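PDB 4E1F: VgrG protein from Vibrio cholerae, which probably cross-links monomeric G-actin as a bacterial toxin, through an actin cross-linking domain that binds ADP and manganese. Local coordinates for residues A[279-284]-A[346-351]; A[175-180]-A[350-355]; A[29-34]-A[89-94]. The protein carries 1 engineered substitution. All blocks are in the same frame, centred on the assembly; numbering follows the deposited sequence.

Interaction 1 of 3, residues A[279-284]-A[346-351]. With ADP (adenosine-5'-diphosphate), chain B.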
loop_
_atom_site.group_PDB
_atom_site.type_symbol
_atom_site.label_atom_id
_atom_site.label_comp_id
_atom_site.label_asym_id
_atom_site.label_seq_id
_atom_site.Cartn_x
_atom_site.Cartn_y
_atom_site.Cartn_z
ATOM N N PRO A 279 8.463 -0.151 -0.095
ATOM C CA PRO A 279 8.329 -1.163 -1.161
ATOM C C PRO A 279 7.171 -2.073 -0.771
ATOM O O PRO A 279 7.032 -2.396 0.410
ATOM C CB PRO A 279 9.669 -1.911 -1.130
ATOM C CG PRO A 279 10.625 -0.951 -0.473
ATOM C CD PRO A 279 9.775 -0.256 0.571
ATOM N N ARG A 280 6.286 -2.379 -1.740
ATOM C CA ARG A 280 5.066 -3.166 -1.542
ATOM C C ARG A 280 5.134 -4.497 -2.262
ATOM O O ARG A 280 4.179 -5.265 -2.212
ATOM C CB ARG A 280 3.863 -2.354 -2.068
ATOM C CG ARG A 280 3.492 -1.140 -1.167
ATOM C CD ARG A 280 2.845 -1.492 0.170
ATOM N NE ARG A 280 1.568 -2.197 0.000
ATOM C CZ ARG A 280 1.410 -3.505 0.178
ATOM N NH1 ARG A 280 2.433 -4.256 0.572
ATOM N NH2 ARG A 280 0.228 -4.068 -0.007
ATOM N N THR A 281 6.210 -4.737 -3.005
ATOM C CA THR A 281 6.405 -5.954 -3.796
ATOM C C THR A 281 7.571 -6.752 -3.201
ATOM O O THR A 281 8.582 -6.171 -2.806
ATOM C CB THR A 281 6.656 -5.574 -5.287
ATOM O OG1 THR A 281 5.582 -4.750 -5.764
ATOM C CG2 THR A 281 6.830 -6.802 -6.209
ATOM N N LYS A 282 7.409 -8.081 -3.133
ATOM C CA LYS A 282 8.401 -9.050 -2.673
ATOM C C LYS A 282 9.719 -8.835 -3.404
ATOM O O LYS A 282 9.744 -8.973 -4.623
ATOM C CB LYS A 282 7.893 -10.478 -2.945
ATOM C CG LYS A 282 8.791 -11.607 -2.411
ATOM C CD LYS A 282 8.233 -12.984 -2.800
ATOM C CE LYS A 282 7.006 -13.372 -2.003
ATOM N NZ LYS A 282 6.375 -14.601 -2.541
ATOM N N PRO A 283 10.805 -8.456 -2.677
ATOM C CA PRO A 283 12.107 -8.208 -3.338
ATOM C C PRO A 283 12.661 -9.317 -4.261
ATOM O O PRO A 283 13.147 -9.017 -5.349
ATOM C CB PRO A 283 13.051 -7.932 -2.153
ATOM C CG PRO A 283 12.155 -7.361 -1.096
ATOM C CD PRO A 283 10.880 -8.173 -1.222
ATOM N N SER A 284 12.519 -10.588 -3.874
ATOM C CA SER A 284 13.008 -11.734 -4.653
ATOM C C SER A 284 12.376 -11.864 -6.078
ATOM O O SER A 284 12.923 -12.580 -6.917
ATOM C CB SER A 284 12.820 -13.027 -3.864
ATOM O OG SER A 284 11.440 -13.276 -3.648
ATOM N N LEU A 346 7.460 -7.382 -15.154
ATOM C CA LEU A 346 7.264 -7.161 -13.719
ATOM C C LEU A 346 7.102 -5.697 -13.359
ATOM O O LEU A 346 7.891 -4.855 -13.797
ATOM C CB LEU A 346 8.408 -7.775 -12.876
ATOM C CG LEU A 346 8.402 -7.497 -11.341
ATOM C CD1 LEU A 346 7.302 -8.305 -10.611
ATOM C CD2 LEU A 346 9.758 -7.862 -10.711
ATOM N N ALA A 347 6.063 -5.407 -12.545
ATOM C CA ALA A 347 5.835 -4.092 -11.975
ATOM C C ALA A 347 6.162 -4.240 -10.498
ATOM O O ALA A 347 5.831 -5.269 -9.882
ATOM C CB ALA A 347 4.375 -3.665 -12.131
ATOM N N ILE A 348 6.788 -3.199 -9.929
ATOM C CA ILE A 348 7.141 -3.126 -8.516
ATOM C C ILE A 348 6.478 -1.894 -7.961
ATOM O O ILE A 348 6.448 -0.857 -8.620
ATOM C CB ILE A 348 8.675 -3.227 -8.240
ATOM C CG1 ILE A 348 9.487 -2.207 -9.083
ATOM C CG2 ILE A 348 9.138 -4.660 -8.462
ATOM C CD1 ILE A 348 10.959 -2.013 -8.654
ATOM N N LEU A 349 5.841 -2.041 -6.799
ATOM C CA LEU A 349 5.035 -0.992 -6.191
ATOM C C LEU A 349 5.606 -0.379 -4.926
ATOM O O LEU A 349 6.323 -1.041 -4.174
ATOM C CB LEU A 349 3.630 -1.540 -5.928
ATOM C CG LEU A 349 2.618 -1.513 -7.084
ATOM C CD1 LEU A 349 3.021 -2.456 -8.223
ATOM C CD2 LEU A 349 1.273 -1.970 -6.589
ATOM N N PHE A 350 5.292 0.904 -4.709
ATOM C CA PHE A 350 5.779 1.667 -3.575
ATOM C C PHE A 350 4.664 2.498 -2.952
ATOM O O PHE A 350 3.964 3.236 -3.649
ATOM C CB PHE A 350 6.926 2.576 -4.025
ATOM C CG PHE A 350 8.045 1.787 -4.659
ATOM C CD1 PHE A 350 9.019 1.183 -3.872
ATOM C CD2 PHE A 350 8.063 1.558 -6.032
ATOM C CE1 PHE A 350 10.009 0.389 -4.451
ATOM C CE2 PHE A 350 9.055 0.767 -6.611
ATOM C CZ PHE A 350 10.029 0.204 -5.823
ATOM N N GLU A 351 4.533 2.418 -1.624
ATOM C CA GLU A 351 3.546 3.208 -0.925
ATOM C C GLU A 351 4.169 4.471 -0.383
ATOM O O GLU A 351 5.164 4.417 0.331
ATOM C CB GLU A 351 2.919 2.378 0.207
ATOM C CG GLU A 351 1.802 3.078 0.969
ATOM C CD GLU A 351 1.276 2.260 2.137
ATOM O OE1 GLU A 351 0.834 1.113 1.918
ATOM O OE2 GLU A 351 1.273 2.781 3.274
HETATM P PB ADP B . -4.445 -3.674 3.120
HETATM O O1B ADP B . -5.708 -4.333 2.580
HETATM O O2B ADP B . -3.514 -4.796 3.591
HETATM O O3B ADP B . -4.877 -2.856 4.387
HETATM P PA ADP B . -4.323 -2.137 0.636
HETATM O O1A ADP B . -4.896 -3.305 -0.096
HETATM O O2A ADP B . -5.470 -1.199 1.023
HETATM O O3A ADP B . -3.736 -2.757 2.000
HETATM O "O5'" ADP B . -3.313 -1.332 -0.373
HETATM C "C5'" ADP B . -3.650 -1.150 -1.792
HETATM C "C4'" ADP B . -3.207 0.070 -2.594
HETATM O "O4'" ADP B . -2.340 -0.339 -3.695
HETATM C "C3'" ADP B . -4.313 0.905 -3.267
HETATM O "O3'" ADP B . -4.037 2.301 -3.348
HETATM C "C2'" ADP B . -4.335 0.350 -4.688
HETATM O "O2'" ADP B . -4.912 1.157 -5.715
HETATM C "C1'" ADP B . -2.850 0.190 -4.914
HETATM N N9 ADP B . -2.463 -0.648 -6.065
HETATM C C8 ADP B . -2.846 -1.938 -6.288
HETATM N N7 ADP B . -2.445 -2.411 -7.449
HETATM C C5 ADP B . -1.734 -1.363 -8.006
HETATM C C6 ADP B . -1.025 -1.227 -9.225
HETATM N N6 ADP B . -0.871 -2.232 -10.107
HETATM N N1 ADP B . -0.438 -0.036 -9.492
HETATM C C2 ADP B . -0.543 0.941 -8.582
HETATM N N3 ADP B . -1.151 0.915 -7.394
HETATM C C4 ADP B . -1.736 -0.262 -7.165
HETATM O O HOH W 1 -0.063 0.016 -0.955
HETATM O O HOH W 2 8.432 -2.752 -4.261
#
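T281 turns its hydroxyl toward L349 with OG1 trans to the carbonyl carbon (chi1 -55°). This sets T281 OG1 2.9 Å from the backbone N of L349, which donates a hydrogen bond to it. The same hydroxyl is also bonded to the carbonyl O of I333. The T281 methyl, CG2, lies 3.9 Å from I348 CG2, the two side chains crossing at about a right angle. R280 is bent at chi2 and chi3. The bends carry CG and CD across E351 CB and bring R280 NE to 3.9 Å from E351 OE1, a long ion pair with the two charged planes almost perpendicular. Water 1 bridges the two groups, accepting from R280 NE and donating to E351 OE1. The stronger partners lie outside: H331 O for R280 NH1, and R353 for E351 OE2. The contact marks where strand 277-279 runs out beside strand 344-352. P279 and F350 form an antiparallel non-hydrogen-bonded pair, and P279 CA sits 3.7 Å from F350 CD1. Y230 of helix 221-245 touches both side chains. One residue on, R280 N donates to L349 O at 2.8 Å. Water 2 donates to the same oxygen and accepts from T281 N. L349 belongs to the nucleotide pocket: its CD2 reaches ADP C5 at 3.4 Å, against the adenine.

Interaction 2 of 3, residues A[175-180]-A[350-355]. With ADP (adenosine-5'-diphosphate), chain B; SO4 (sulfate ion), chain H.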
loop_
_atom_site.group_PDB
_atom_site.type_symbol
_atom_site.label_atom_id
_atom_site.label_comp_id
_atom_site.label_asym_id
_atom_site.label_seq_id
_atom_site.Cartn_x
_atom_site.Cartn_y
_atom_site.Cartn_z
ATOM N N ALA A 175 -0.646 7.183 -1.253
ATOM C CA ALA A 175 -0.640 6.900 -2.674
ATOM C C ALA A 175 0.333 5.766 -2.892
ATOM O O ALA A 175 1.325 5.653 -2.172
ATOM C CB ALA A 175 -0.231 8.135 -3.474
ATOM N N THR A 176 0.019 4.896 -3.844
ATOM C CA THR A 176 0.845 3.760 -4.228
ATOM C C THR A 176 1.178 3.896 -5.712
ATOM O O THR A 176 0.265 3.962 -6.541
ATOM C CB THR A 176 0.155 2.413 -3.895
ATOM O OG1 THR A 176 0.012 2.290 -2.479
ATOM C CG2 THR A 176 0.953 1.185 -4.423
ATOM N N VAL A 177 2.476 3.926 -6.046
ATOM C CA VAL A 177 2.930 4.035 -7.437
ATOM C C VAL A 177 3.532 2.701 -7.877
ATOM O O VAL A 177 4.328 2.121 -7.146
ATOM C CB VAL A 177 3.923 5.220 -7.634
ATOM C CG1 VAL A 177 4.567 5.207 -9.023
ATOM C CG2 VAL A 177 3.233 6.560 -7.394
ATOM N N GLY A 178 3.152 2.248 -9.068
ATOM C CA GLY A 178 3.674 1.031 -9.666
ATOM C C GLY A 178 4.458 1.383 -10.913
ATOM O O GLY A 178 3.990 2.184 -11.727
ATOM N N VAL A 179 5.693 0.842 -11.036
ATOM C CA VAL A 179 6.574 1.083 -12.179
ATOM C C VAL A 179 7.183 -0.233 -12.654
ATOM O O VAL A 179 7.303 -1.170 -11.863
ATOM C CB VAL A 179 7.700 2.137 -11.893
ATOM C CG1 VAL A 179 7.137 3.536 -11.601
ATOM C CG2 VAL A 179 8.639 1.670 -10.788
ATOM N N ALA A 180 7.619 -0.284 -13.923
ATOM C CA ALA A 180 8.345 -1.421 -14.490
ATOM C C ALA A 180 9.617 -1.596 -13.632
ATOM O O ALA A 180 10.321 -0.613 -13.383
ATOM C CB ALA A 180 8.744 -1.114 -15.939
ATOM N N PHE A 350 5.292 0.904 -4.709
ATOM C CA PHE A 350 5.779 1.667 -3.575
ATOM C C PHE A 350 4.664 2.498 -2.952
ATOM O O PHE A 350 3.964 3.236 -3.649
ATOM C CB PHE A 350 6.926 2.576 -4.025
ATOM C CG PHE A 350 8.045 1.787 -4.659
ATOM C CD1 PHE A 350 9.019 1.183 -3.872
ATOM C CD2 PHE A 350 8.063 1.558 -6.032
ATOM C CE1 PHE A 350 10.009 0.389 -4.451
ATOM C CE2 PHE A 350 9.055 0.767 -6.611
ATOM C CZ PHE A 350 10.029 0.204 -5.823
ATOM N N GLU A 351 4.533 2.418 -1.624
ATOM C CA GLU A 351 3.546 3.208 -0.925
ATOM C C GLU A 351 4.169 4.471 -0.383
ATOM O O GLU A 351 5.164 4.417 0.331
ATOM C CB GLU A 351 2.919 2.378 0.207
ATOM C CG GLU A 351 1.802 3.078 0.969
ATOM C CD GLU A 351 1.276 2.260 2.137
ATOM O OE1 GLU A 351 0.834 1.113 1.918
ATOM O OE2 GLU A 351 1.273 2.781 3.274
ATOM N N PHE A 352 3.568 5.619 -0.705
ATOM C CA PHE A 352 3.997 6.904 -0.146
ATOM C C PHE A 352 3.232 7.047 1.176
ATOM O O PHE A 352 2.013 7.281 1.168
ATOM C CB PHE A 352 3.721 8.067 -1.127
ATOM C CG PHE A 352 4.676 8.075 -2.298
ATOM C CD1 PHE A 352 4.468 7.241 -3.396
ATOM C CD2 PHE A 352 5.798 8.897 -2.296
ATOM C CE1 PHE A 352 5.382 7.212 -4.458
ATOM C CE2 PHE A 352 6.679 8.914 -3.395
ATOM C CZ PHE A 352 6.470 8.060 -4.458
ATOM N N ARG A 353 3.946 6.853 2.305
ATOM C CA ARG A 353 3.361 6.877 3.654
ATOM C C ARG A 353 2.680 8.208 3.963
ATOM O O ARG A 353 1.651 8.247 4.636
ATOM C CB ARG A 353 4.412 6.479 4.695
ATOM C CG ARG A 353 4.936 5.030 4.492
ATOM C CD ARG A 353 3.852 3.974 4.769
ATOM N NE ARG A 353 3.445 3.983 6.180
ATOM C CZ ARG A 353 2.446 3.273 6.693
ATOM N NH1 ARG A 353 1.711 2.494 5.916
ATOM N NH2 ARG A 353 2.199 3.312 7.996
ATOM N N THR A 354 3.261 9.296 3.433
ATOM C CA THR A 354 2.788 10.686 3.440
ATOM C C THR A 354 2.775 11.064 1.942
ATOM O O THR A 354 3.751 10.791 1.252
ATOM C CB THR A 354 3.775 11.568 4.250
ATOM O OG1 THR A 354 3.696 11.174 5.614
ATOM C CG2 THR A 354 3.476 13.063 4.141
ATOM N N VAL A 355 1.698 11.669 1.443
ATOM C CA VAL A 355 1.625 12.039 0.030
ATOM C C VAL A 355 2.562 13.236 -0.216
ATOM O O VAL A 355 2.338 14.274 0.400
ATOM C CB VAL A 355 0.169 12.305 -0.466
ATOM C CG1 VAL A 355 0.159 12.765 -1.933
ATOM C CG2 VAL A 355 -0.709 11.067 -0.288
HETATM P PB ADP B . -4.445 -3.674 3.120
HETATM O O1B ADP B . -5.708 -4.333 2.580
HETATM O O2B ADP B . -3.514 -4.796 3.591
HETATM O O3B ADP B . -4.877 -2.856 4.387
HETATM P PA ADP B . -4.323 -2.137 0.636
HETATM O O1A ADP B . -4.896 -3.305 -0.096
HETATM O O2A ADP B . -5.470 -1.199 1.023
HETATM O O3A ADP B . -3.736 -2.757 2.000
HETATM O "O5'" ADP B . -3.313 -1.332 -0.373
HETATM C "C5'" ADP B . -3.650 -1.150 -1.792
HETATM C "C4'" ADP B . -3.207 0.070 -2.594
HETATM O "O4'" ADP B . -2.340 -0.339 -3.695
HETATM C "C3'" ADP B . -4.313 0.905 -3.267
HETATM O "O3'" ADP B . -4.037 2.301 -3.348
HETATM C "C2'" ADP B . -4.335 0.350 -4.688
HETATM O "O2'" ADP B . -4.912 1.157 -5.715
HETATM C "C1'" ADP B . -2.850 0.190 -4.914
HETATM N N9 ADP B . -2.463 -0.648 -6.065
HETATM C C8 ADP B . -2.846 -1.938 -6.288
HETATM N N7 ADP B . -2.445 -2.411 -7.449
HETATM C C5 ADP B . -1.734 -1.363 -8.006
HETATM C C6 ADP B . -1.025 -1.227 -9.225
HETATM N N6 ADP B . -0.871 -2.232 -10.107
HETATM N N1 ADP B . -0.438 -0.036 -9.492
HETATM C C2 ADP B . -0.543 0.941 -8.582
HETATM N N3 ADP B . -1.151 0.915 -7.394
HETATM C C4 ADP B . -1.736 -0.262 -7.165
HETATM S S SO4 H . -0.724 0.838 8.293
HETATM O O1 SO4 H . -2.122 0.775 8.690
HETATM O O2 SO4 H . -0.072 1.943 8.985
HETATM O O3 SO4 H . -0.081 -0.439 8.610
HETATM O O4 SO4 H . -0.648 1.068 6.849
HETATM O O HOH W 1 -0.063 0.016 -0.955
#
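F350 and V177 form an antiparallel hydrogen-bonded pair, each backbone N donating to the other's carbonyl O at 2.9 Å. V179 CG2 approaches the edge of the F350 ring, near its plane. Next comes E351, opposite T176 in a non-hydrogen-bonded pair. Its extended chain passes T176 OG1, with E351 CB 4.0 Å from that oxygen. Water 1 joins T176 OG1 to E351 OE1. These side chains lie on the nucleotide face of two neighbouring strands, 173-180 and 344-352, whose short segments run antiparallel at 151°. On this face T176 CG2 is 3.7 Å from ADP N3, and G178 N passes 3.9 Å from ADP C2. F352 N then donates a hydrogen bond to A175 O at 2.7 Å. F352 lies on the other face with V177; chi1 -73° turns its ring so that CE1 comes 3.7 Å from V177 CG2. L194 and L195 of helix 190-196 pack on this ring. At R353 the strand has ended. R353 NH1 makes a salt bridge to E351 OE2 at 2.7 Å, on the syn side but tilted from the carboxylate plane. NH1 and NH2 also donate to a sulfate, probably from the crystallisation liquor. V355 CG2 returns to lie 4.0 Å from A175 N.

Interaction 3 of 3, residues A[29-34]-A[89-94]. With ADP (adenosine-5'-diphosphate), chain B.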
loop_
_atom_site.group_PDB
_atom_site.type_symbol
_atom_site.label_atom_id
_atom_site.label_comp_id
_atom_site.label_asym_id
_atom_site.label_seq_id
_atom_site.Cartn_x
_atom_site.Cartn_y
_atom_site.Cartn_z
ATOM N N ASN A 29 -7.662 6.644 1.142
ATOM C CA ASN A 29 -8.197 7.836 1.783
ATOM C C ASN A 29 -9.081 7.479 2.994
ATOM O O ASN A 29 -10.228 7.017 2.838
ATOM C CB ASN A 29 -8.973 8.624 0.703
ATOM C CG ASN A 29 -9.557 9.955 1.112
ATOM O OD1 ASN A 29 -8.907 10.790 1.756
ATOM N ND2 ASN A 29 -10.769 10.228 0.640
ATOM N N GLU A 30 -8.546 7.708 4.205
ATOM C CA GLU A 30 -9.285 7.426 5.434
ATOM C C GLU A 30 -10.283 8.552 5.732
ATOM O O GLU A 30 -9.908 9.728 5.698
ATOM C CB GLU A 30 -8.329 7.154 6.600
ATOM C CG GLU A 30 -8.975 6.475 7.798
ATOM C CD GLU A 30 -8.051 6.322 8.992
ATOM O OE1 GLU A 30 -8.282 5.405 9.812
ATOM O OE2 GLU A 30 -7.088 7.116 9.105
ATOM N N LEU A 31 -11.568 8.205 5.921
ATOM C CA LEU A 31 -12.593 9.213 6.185
ATOM C C LEU A 31 -12.660 9.616 7.635
ATOM O O LEU A 31 -12.418 8.800 8.525
ATOM C CB LEU A 31 -13.977 8.719 5.738
ATOM C CG LEU A 31 -14.155 8.390 4.268
ATOM C CD1 LEU A 31 -15.485 7.811 4.033
ATOM C CD2 LEU A 31 -13.923 9.615 3.370
ATOM N N ALA A 32 -13.020 10.883 7.880
ATOM C CA ALA A 32 -13.251 11.373 9.232
ATOM C C ALA A 32 -14.737 11.641 9.388
ATOM O O ALA A 32 -15.402 12.016 8.416
ATOM C CB ALA A 32 -12.470 12.660 9.466
ATOM N N GLY A 33 -15.244 11.450 10.604
ATOM C CA GLY A 33 -16.622 11.776 10.956
ATOM C C GLY A 33 -17.589 10.622 11.080
ATOM O O GLY A 33 -18.767 10.844 11.362
ATOM N N LEU A 34 -17.117 9.400 10.809
ATOM C CA LEU A 34 -17.955 8.202 10.891
ATOM C C LEU A 34 -17.155 6.905 11.106
ATOM O O LEU A 34 -15.931 6.860 10.948
ATOM C CB LEU A 34 -18.896 8.069 9.657
ATOM C CG LEU A 34 -18.265 7.948 8.239
ATOM C CD1 LEU A 34 -17.644 6.604 8.010
ATOM C CD2 LEU A 34 -19.305 8.074 7.176
ATOM N N VAL A 89 -13.456 4.033 8.180
ATOM C CA VAL A 89 -13.710 3.693 6.785
ATOM C C VAL A 89 -12.559 4.245 5.959
ATOM O O VAL A 89 -12.161 5.400 6.154
ATOM C CB VAL A 89 -15.089 4.228 6.266
ATOM C CG1 VAL A 89 -15.227 4.074 4.746
ATOM C CG2 VAL A 89 -16.246 3.526 6.965
ATOM N N GLU A 90 -11.996 3.404 5.070
ATOM C CA GLU A 90 -10.991 3.863 4.136
ATOM C C GLU A 90 -11.457 3.624 2.691
ATOM O O GLU A 90 -11.896 2.523 2.341
ATOM C CB GLU A 90 -9.646 3.204 4.423
ATOM C CG GLU A 90 -8.494 3.820 3.645
ATOM C CD GLU A 90 -7.169 3.124 3.881
ATOM O OE1 GLU A 90 -7.174 1.882 4.026
ATOM O OE2 GLU A 90 -6.120 3.803 3.829
ATOM N N LEU A 91 -11.352 4.663 1.854
ATOM C CA LEU A 91 -11.691 4.545 0.434
ATOM C C LEU A 91 -10.392 4.213 -0.340
ATOM O O LEU A 91 -9.403 4.922 -0.203
ATOM C CB LEU A 91 -12.390 5.806 -0.075
ATOM C CG LEU A 91 -13.638 6.278 0.685
ATOM C CD1 LEU A 91 -14.248 7.456 -0.009
ATOM C CD2 LEU A 91 -14.643 5.160 0.930
ATOM N N VAL A 92 -10.373 3.044 -1.006
ATOM C CA VAL A 92 -9.204 2.468 -1.701
ATOM C C VAL A 92 -9.460 2.387 -3.207
ATOM O O VAL A 92 -10.268 1.586 -3.671
ATOM C CB VAL A 92 -8.801 1.090 -1.106
ATOM C CG1 VAL A 92 -7.490 0.608 -1.718
ATOM C CG2 VAL A 92 -8.683 1.159 0.417
ATOM N N SER A 93 -8.803 3.248 -3.968
ATOM C CA SER A 93 -9.068 3.300 -5.396
ATOM C C SER A 93 -8.542 2.084 -6.111
ATOM O O SER A 93 -7.597 1.430 -5.634
ATOM C CB SER A 93 -8.488 4.574 -6.010
ATOM O OG SER A 93 -7.092 4.402 -6.211
ATOM N N TYR A 94 -9.171 1.773 -7.251
ATOM C CA TYR A 94 -8.682 0.758 -8.158
ATOM C C TYR A 94 -7.589 1.508 -8.902
ATOM O O TYR A 94 -7.794 2.693 -9.226
ATOM C CB TYR A 94 -9.804 0.314 -9.105
ATOM C CG TYR A 94 -10.745 -0.635 -8.404
ATOM C CD1 TYR A 94 -11.837 -0.159 -7.681
ATOM C CD2 TYR A 94 -10.494 -2.005 -8.381
ATOM C CE1 TYR A 94 -12.679 -1.025 -6.986
ATOM C CE2 TYR A 94 -11.337 -2.882 -7.696
ATOM C CZ TYR A 94 -12.445 -2.388 -7.021
ATOM O OH TYR A 94 -13.281 -3.243 -6.349
HETATM P PB ADP B . -4.445 -3.674 3.120
HETATM O O1B ADP B . -5.708 -4.333 2.580
HETATM O O2B ADP B . -3.514 -4.796 3.591
HETATM O O3B ADP B . -4.877 -2.856 4.387
HETATM P PA ADP B . -4.323 -2.137 0.636
HETATM O O1A ADP B . -4.896 -3.305 -0.096
HETATM O O2A ADP B . -5.470 -1.199 1.023
HETATM O O3A ADP B . -3.736 -2.757 2.000
HETATM O "O5'" ADP B . -3.313 -1.332 -0.373
HETATM C "C5'" ADP B . -3.650 -1.150 -1.792
HETATM C "C4'" ADP B . -3.207 0.070 -2.594
HETATM O "O4'" ADP B . -2.340 -0.339 -3.695
HETATM C "C3'" ADP B . -4.313 0.905 -3.267
HETATM O "O3'" ADP B . -4.037 2.301 -3.348
HETATM C "C2'" ADP B . -4.335 0.350 -4.688
HETATM O "O2'" ADP B . -4.912 1.157 -5.715
HETATM C "C1'" ADP B . -2.850 0.190 -4.914
HETATM N N9 ADP B . -2.463 -0.648 -6.065
HETATM C C8 ADP B . -2.846 -1.938 -6.288
HETATM N N7 ADP B . -2.445 -2.411 -7.449
HETATM C C5 ADP B . -1.734 -1.363 -8.006
HETATM C C6 ADP B . -1.025 -1.227 -9.225
HETATM N N6 ADP B . -0.871 -2.232 -10.107
HETATM N N1 ADP B . -0.438 -0.036 -9.492
HETATM C C2 ADP B . -0.543 0.941 -8.582
HETATM N N3 ADP B . -1.151 0.915 -7.394
HETATM C C4 ADP B . -1.736 -0.262 -7.165
HETATM O O HOH W 3 -13.987 6.549 9.045
#
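L31 and V89 hold the tight side of this contact. Their side chains lie side by side and point the same way, with L31 CD1 3.8 Å from V89 CG1. L31 CD2 reaches L91 CD1 at 4.0 Å. L34 closes the group from three residues on: with CG between the backbone N and the carbonyl carbon (chi1 61°), its CD1 comes to 3.5 Å from V89 CG2. Three backbone bonds fix the register. N29 and L91 bond both ways, and L31 N donates to V89 O at 2.9 Å. Between L31, L34 and V89, water 3 donates to L31 O and L34 O and accepts from V89 N. The other face is looser. E30 and E90 pair without hydrogen bonds between them, and their OE2 atoms stand 6.3 Å apart. E30 is partly exposed, and its OE1 bonds to T88 OG1. The E90 side chain ends about 4 Å from the manganese ion. Further along, S93 O accepts from ADP O2' at 2.7 Å. Helix 101-124 lies on the face of N29, L31 and L91, M111 touching N29 and L91 and F118 touching L31 and L34. Strand 56-68 lies beside strand 85-97, D63 meeting E90 and F58 meeting L91.

Interaction 3 comes first along the chain; interactions 2 and 1 both end on strand 344-352 and share F350 and E351. Their centres are about 10 Å apart, and I348 N probably bonds to V179 O between them. Together they put strand 344-352 between strands 277-279 and 173-180. Strand 173-180 also pairs with strand 24-30, which leads to interaction 3, about 17 Å from interaction 2 and 23 Å from interaction 1, centre to centre. Interaction 3 touches neither. All three meet ADP: interaction 1 at the adenine, interaction 2 at the adenine and ribose, interaction 3 chiefly at the ribose. The nucleotide thus spans strands brought together from distant parts of the actin cross-linking domain.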